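Local coordinates for iron-chelator utilization protein (Thermobifida fusca TM51, PDB 4YHB), which probably uses its bound FAD to reduce the iron of ferric siderophores such as fuscachelin, releasing the metal for the cell, at residues A[141-152]-A[166-174]. Sequence-based numbering, arbitrary orientation.
Sequences DHYVLLADETAL and ASVTAFFEV. With FAD (flavin-adenine dinucleotide), chain C.
Asp148 OD1, on the residue whose CB packs beside the Glu173 carboxylate, is gripped twice by Thr150: OG1 lies 2.8 Å from OD1 on its syn side, while the backbone N comes from above the carboxylate plane and closes an Asx turn. The other oxygen, OD2, is hydrogen-bonded with Trp256 NE1 and accepts from a water 2.6 Å away, which also donates to Glu173 OE2 and so bridges two carboxylates that would probably repel each other. Arg196 forms salt bridges with Glu149 and Glu173, which probably offsets part of the negative charge gathered here. The turn places Thr150 O 3.3 Å from FAD C4X, at the flavin ring.

Behind it, strands 142-147 and 167-174 run parallel, their backbones zipped by alternating bonds such as Leu145 N to Thr169 O (2.8 Å). At the far end His142 CG stands anti to the backbone N (chi1 -168°), which swings the ring across toward 167-174. Ser167 CB covers one face, 3.8 Å from the ring centroid in a CH-pi contact, and His142 NE2 and Thr169 OG1 are hydrogen-bonded at the ring edge, 2.9 Å apart. An alanine in place of His142 would probably leave this hydroxyl without its imidazole partner and uncover Ser167 CB. On the opposite sheet face, Leu152 CD1 sits almost centrally over the Phe172 ring, 3.7 Å from its centroid, while Ala147 CB approaches CD1 of the same ring obliquely.

The two strands and the helix 152-161 between them form a beta-alpha-beta unit of the NAD-ferredoxin-like domain. This helix covers the Tyr143, Leu145 and Phe172 face, and helix 206-212 packs on Leu146 and Phe171. Within the parallel sheet, strand 221-226 flanks 142-147 and strand 190-195 flanks 167-174.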
loop_
_atom_site.group_PDB
_atom_site.type_symbol
_atom_site.label_atom_id
_atom_site.label_comp_id
_atom_site.label_asym_id
_atom_site.label_seq_id
_atom_site.Cartn_x
_atom_site.Cartn_y
_atom_site.Cartn_z
ATOM N N ASP A 141 0.436 18.296 12.530
ATOM C CA ASP A 141 1.028 18.106 13.848
ATOM C C ASP A 141 0.812 16.686 14.335
ATOM O O ASP A 141 1.663 16.105 15.005
ATOM C CB ASP A 141 0.432 19.091 14.854
ATOM C CG ASP A 141 0.844 20.522 14.575
ATOM O OD1 ASP A 141 2.057 20.776 14.431
ATOM O OD2 ASP A 141 -0.053 21.381 14.469
ATOM N N HIS A 142 -0.348 16.136 14.008
ATOM C CA HIS A 142 -0.721 14.832 14.517
ATOM C C HIS A 142 -1.363 14.012 13.410
ATOM O O HIS A 142 -2.354 14.423 12.802
ATOM C CB HIS A 142 -1.663 14.986 15.704
ATOM C CG HIS A 142 -1.887 13.726 16.480
ATOM N ND1 HIS A 142 -1.779 13.677 17.853
ATOM C CD2 HIS A 142 -2.252 12.483 16.088
ATOM C CE1 HIS A 142 -2.050 12.453 18.272
ATOM N NE2 HIS A 142 -2.345 11.710 17.221
ATOM N N TYR A 143 -0.778 12.852 13.145
ATOM C CA TYR A 143 -1.261 11.966 12.099
ATOM C C TYR A 143 -1.996 10.786 12.708
ATOM O O TYR A 143 -1.469 10.107 13.582
ATOM C CB TYR A 143 -0.094 11.478 11.231
ATOM C CG TYR A 143 0.649 12.578 10.514
ATOM C CD1 TYR A 143 0.366 12.878 9.184
ATOM C CD2 TYR A 143 1.626 13.323 11.160
ATOM C CE1 TYR A 143 1.042 13.884 8.521
ATOM C CE2 TYR A 143 2.302 14.338 10.505
ATOM C CZ TYR A 143 2.006 14.611 9.185
ATOM O OH TYR A 143 2.676 15.616 8.528
ATOM N N VAL A 144 -3.220 10.556 12.253
ATOM C CA VAL A 144 -3.984 9.391 12.662
ATOM C C VAL A 144 -4.046 8.402 11.499
ATOM O O VAL A 144 -4.591 8.719 10.442
ATOM C CB VAL A 144 -5.403 9.765 13.096
ATOM C CG1 VAL A 144 -6.180 8.513 13.489
ATOM C CG2 VAL A 144 -5.363 10.769 14.256
ATOM N N LEU A 145 -3.472 7.219 11.682
ATOM C CA LEU A 145 -3.382 6.241 10.592
ATOM C C LEU A 145 -4.127 4.949 10.906
ATOM O O LEU A 145 -3.945 4.358 11.973
ATOM C CB LEU A 145 -1.918 5.932 10.299
ATOM C CG LEU A 145 -1.020 7.142 10.056
ATOM C CD1 LEU A 145 0.415 6.745 10.247
ATOM C CD2 LEU A 145 -1.223 7.670 8.652
ATOM N N LEU A 146 -4.976 4.524 9.980
ATOM C CA LEU A 146 -5.705 3.268 10.097
ATOM C C LEU A 146 -5.398 2.415 8.868
ATOM O O LEU A 146 -5.379 2.917 7.734
ATOM C CB LEU A 146 -7.210 3.519 10.232
ATOM C CG LEU A 146 -7.616 4.465 11.369
ATOM C CD1 LEU A 146 -8.037 5.809 10.815
ATOM C CD2 LEU A 146 -8.731 3.862 12.200
ATOM N N ALA A 147 -5.116 1.134 9.081
ATOM C CA ALA A 147 -4.733 0.281 7.964
ATOM C C ALA A 147 -4.915 -1.183 8.312
ATOM O O ALA A 147 -4.578 -1.600 9.417
ATOM C CB ALA A 147 -3.271 0.545 7.558
ATOM N N ASP A 148 -5.456 -1.962 7.377
ATOM C CA ASP A 148 -5.342 -3.415 7.488
ATOM C C ASP A 148 -4.052 -3.800 6.755
ATOM O O ASP A 148 -3.298 -2.910 6.358
ATOM C CB ASP A 148 -6.607 -4.123 6.953
ATOM C CG ASP A 148 -6.721 -4.140 5.416
ATOM O OD1 ASP A 148 -5.905 -3.535 4.676
ATOM O OD2 ASP A 148 -7.678 -4.790 4.946
ATOM N N GLU A 149 -3.778 -5.089 6.558
ATOM C CA GLU A 149 -2.444 -5.473 6.080
ATOM C C GLU A 149 -2.116 -4.988 4.648
ATOM O O GLU A 149 -0.946 -4.826 4.309
ATOM C CB GLU A 149 -2.253 -6.997 6.172
ATOM C CG GLU A 149 -3.369 -7.831 5.533
ATOM C CD GLU A 149 -4.433 -8.271 6.546
ATOM O OE1 GLU A 149 -4.891 -7.425 7.336
ATOM O OE2 GLU A 149 -4.804 -9.470 6.552
ATOM N N THR A 150 -3.121 -4.742 3.818
ATOM C CA THR A 150 -2.849 -4.276 2.445
ATOM C C THR A 150 -2.371 -2.834 2.416
ATOM O O THR A 150 -1.656 -2.422 1.491
ATOM C CB THR A 150 -4.084 -4.364 1.527
ATOM O OG1 THR A 150 -5.124 -3.504 2.021
ATOM C CG2 THR A 150 -4.592 -5.793 1.430
ATOM N N ALA A 151 -2.772 -2.074 3.433
ATOM C CA ALA A 151 -2.432 -0.670 3.533
ATOM C C ALA A 151 -1.331 -0.408 4.554
ATOM O O ALA A 151 -0.851 0.713 4.673
ATOM C CB ALA A 151 -3.668 0.136 3.868
ATOM N N LEU A 152 -0.899 -1.450 5.256
ATOM C CA LEU A 152 0.191 -1.313 6.225
ATOM C C LEU A 152 1.512 -0.854 5.591
ATOM O O LEU A 152 2.226 -0.049 6.201
ATOM C CB LEU A 152 0.394 -2.634 6.994
ATOM C CG LEU A 152 1.537 -2.697 8.015
ATOM C CD1 LEU A 152 1.463 -1.535 9.013
ATOM C CD2 LEU A 152 1.547 -4.041 8.758
ATOM N N ALA A 166 6.812 14.823 15.143
ATOM C CA ALA A 166 5.432 14.471 14.817
ATOM C C ALA A 166 4.781 13.584 15.867
ATOM O O ALA A 166 5.441 12.761 16.490
ATOM C CB ALA A 166 5.374 13.787 13.454
ATOM N N SER A 167 3.480 13.775 16.060
ATOM C CA SER A 167 2.673 12.868 16.854
ATOM C C SER A 167 1.970 11.889 15.940
ATOM O O SER A 167 1.498 12.259 14.852
ATOM C CB SER A 167 1.636 13.626 17.692
ATOM O OG SER A 167 2.261 14.440 18.660
ATOM N N VAL A 168 1.881 10.643 16.389
ATOM C CA VAL A 168 1.250 9.586 15.612
ATOM C C VAL A 168 0.292 8.783 16.466
ATOM O O VAL A 168 0.628 8.379 17.580
ATOM C CB VAL A 168 2.281 8.607 15.018
ATOM C CG1 VAL A 168 1.586 7.586 14.130
ATOM C CG2 VAL A 168 3.340 9.343 14.251
ATOM N N THR A 169 -0.905 8.563 15.947
ATOM C CA THR A 169 -1.812 7.585 16.525
ATOM C C THR A 169 -2.170 6.609 15.415
ATOM O O THR A 169 -2.751 7.005 14.404
ATOM C CB THR A 169 -3.086 8.231 17.106
ATOM O OG1 THR A 169 -2.740 9.033 18.242
ATOM C CG2 THR A 169 -4.069 7.168 17.550
ATOM N N ALA A 170 -1.808 5.344 15.585
ATOM C CA ALA A 170 -2.017 4.362 14.523
ATOM C C ALA A 170 -2.753 3.127 15.021
ATOM O O ALA A 170 -2.527 2.651 16.135
ATOM C CB ALA A 170 -0.673 3.962 13.895
ATOM N N PHE A 171 -3.654 2.632 14.184
ATOM C CA PHE A 171 -4.373 1.397 14.435
ATOM C C PHE A 171 -4.183 0.478 13.228
ATOM O O PHE A 171 -4.636 0.778 12.139
ATOM C CB PHE A 171 -5.852 1.672 14.687
ATOM C CG PHE A 171 -6.107 2.490 15.919
ATOM C CD1 PHE A 171 -6.074 1.902 17.175
ATOM C CD2 PHE A 171 -6.362 3.844 15.825
ATOM C CE1 PHE A 171 -6.305 2.650 18.323
ATOM C CE2 PHE A 171 -6.596 4.603 16.973
ATOM C CZ PHE A 171 -6.560 4.005 18.219
ATOM N N PHE A 172 -3.483 -0.627 13.430
ATOM C CA PHE A 172 -3.196 -1.557 12.347
ATOM C C PHE A 172 -3.894 -2.888 12.607
ATOM O O PHE A 172 -3.613 -3.554 13.609
ATOM C CB PHE A 172 -1.688 -1.758 12.219
ATOM C CG PHE A 172 -0.938 -0.512 11.852
ATOM C CD1 PHE A 172 -1.485 0.406 10.965
ATOM C CD2 PHE A 172 0.317 -0.256 12.388
ATOM C CE1 PHE A 172 -0.789 1.565 10.613
ATOM C CE2 PHE A 172 1.022 0.901 12.038
ATOM C CZ PHE A 172 0.467 1.806 11.149
ATOM N N GLU A 173 -4.818 -3.257 11.729
ATOM C CA GLU A 173 -5.500 -4.540 11.820
ATOM C C GLU A 173 -4.685 -5.618 11.124
ATOM O O GLU A 173 -4.370 -5.492 9.941
ATOM C CB GLU A 173 -6.883 -4.453 11.190
ATOM C CG GLU A 173 -7.643 -5.772 11.130
ATOM C CD GLU A 173 -8.759 -5.710 10.107
ATOM O OE1 GLU A 173 -9.338 -4.612 9.953
ATOM O OE2 GLU A 173 -9.042 -6.735 9.441
ATOM N N VAL A 174 -4.336 -6.666 11.856
ATOM C CA VAL A 174 -3.568 -7.777 11.293
ATOM C C VAL A 174 -4.201 -9.076 11.778
ATOM O O VAL A 174 -5.097 -9.049 12.632
ATOM C CB VAL A 174 -2.066 -7.720 11.699
ATOM C CG1 VAL A 174 -1.373 -6.512 11.060
ATOM C CG2 VAL A 174 -1.920 -7.692 13.240
HETATM P PA FAD C . -7.259 -10.615 -6.602
HETATM O O1A FAD C . -7.302 -11.416 -7.911
HETATM O O2A FAD C . -7.337 -9.064 -6.865
HETATM O O5B FAD C . -8.592 -10.964 -5.767
HETATM C C5B FAD C . -9.036 -12.269 -5.666
HETATM C C4B FAD C . -9.849 -12.433 -4.367
HETATM O O4B FAD C . -9.043 -12.325 -3.225
HETATM C C3B FAD C . -10.915 -11.430 -4.226
HETATM O O3B FAD C . -12.004 -12.095 -3.672
HETATM C C2B FAD C . -10.387 -10.477 -3.309
HETATM O O2B FAD C . -11.365 -9.858 -2.482
HETATM C C1B FAD C . -9.510 -11.277 -2.442
HETATM N N9A FAD C . -8.359 -10.570 -1.897
HETATM C C8A FAD C . -7.584 -9.666 -2.534
HETATM N N7A FAD C . -6.617 -9.262 -1.697
HETATM C C5A FAD C . -6.756 -9.945 -0.537
HETATM C C6A FAD C . -6.066 -9.956 0.675
HETATM N N6A FAD C . -4.927 -9.124 0.846
HETATM N N1A FAD C . -6.477 -10.764 1.666
HETATM C C2A FAD C . -7.553 -11.563 1.507
HETATM N N3A FAD C . -8.237 -11.578 0.359
HETATM C C4A FAD C . -7.866 -10.771 -0.660
HETATM N N1 FAD C . -1.544 -5.205 -1.195
HETATM C C2 FAD C . -0.432 -5.664 -0.618
HETATM O O2 FAD C . -0.384 -6.818 -0.221
HETATM N N3 FAD C . 0.634 -4.813 -0.496
HETATM C C4 FAD C . 0.586 -3.539 -0.940
HETATM O O4 FAD C . 1.576 -2.832 -0.810
HETATM C C4X FAD C . -0.568 -3.031 -1.539
HETATM N N5 FAD C . -0.677 -1.733 -2.005
HETATM C C5X FAD C . -1.823 -1.319 -2.593
HETATM C C6 FAD C . -1.935 -0.011 -3.074
HETATM C C7 FAD C . -2.986 0.385 -3.618
HETATM C C7M FAD C . -2.987 1.846 -4.106
HETATM C C8 FAD C . -4.020 -0.274 -3.815
HETATM C C8M FAD C . -5.269 0.255 -4.463
HETATM C C9 FAD C . -4.079 -1.578 -3.405
HETATM C C9A FAD C . -2.929 -2.303 -2.707
HETATM N N10 FAD C . -2.804 -3.536 -2.241
HETATM C C10 FAD C . -1.653 -3.932 -1.655
HETATM C "C1'" FAD C . -3.940 -4.478 -2.355
HETATM C "C2'" FAD C . -3.837 -5.373 -3.550
HETATM O "O2'" FAD C . -3.837 -4.615 -4.694
HETATM C "C3'" FAD C . -5.052 -6.365 -3.519
HETATM O "O3'" FAD C . -5.006 -7.032 -2.297
HETATM C "C4'" FAD C . -5.165 -7.285 -4.704
HETATM O "O4'" FAD C . -6.447 -7.736 -4.822
HETATM C "C5'" FAD C . -4.260 -8.525 -4.604
HETATM O "O5'" FAD C . -4.096 -9.189 -5.834
HETATM P P FAD C . -4.551 -10.702 -5.879
HETATM O O1P FAD C . -4.290 -11.075 -7.355
HETATM O O2P FAD C . -3.833 -11.357 -4.668
HETATM O O3P FAD C . -6.042 -11.209 -5.746
HETATM O O HOH W 1 -9.071 -6.480 6.383
#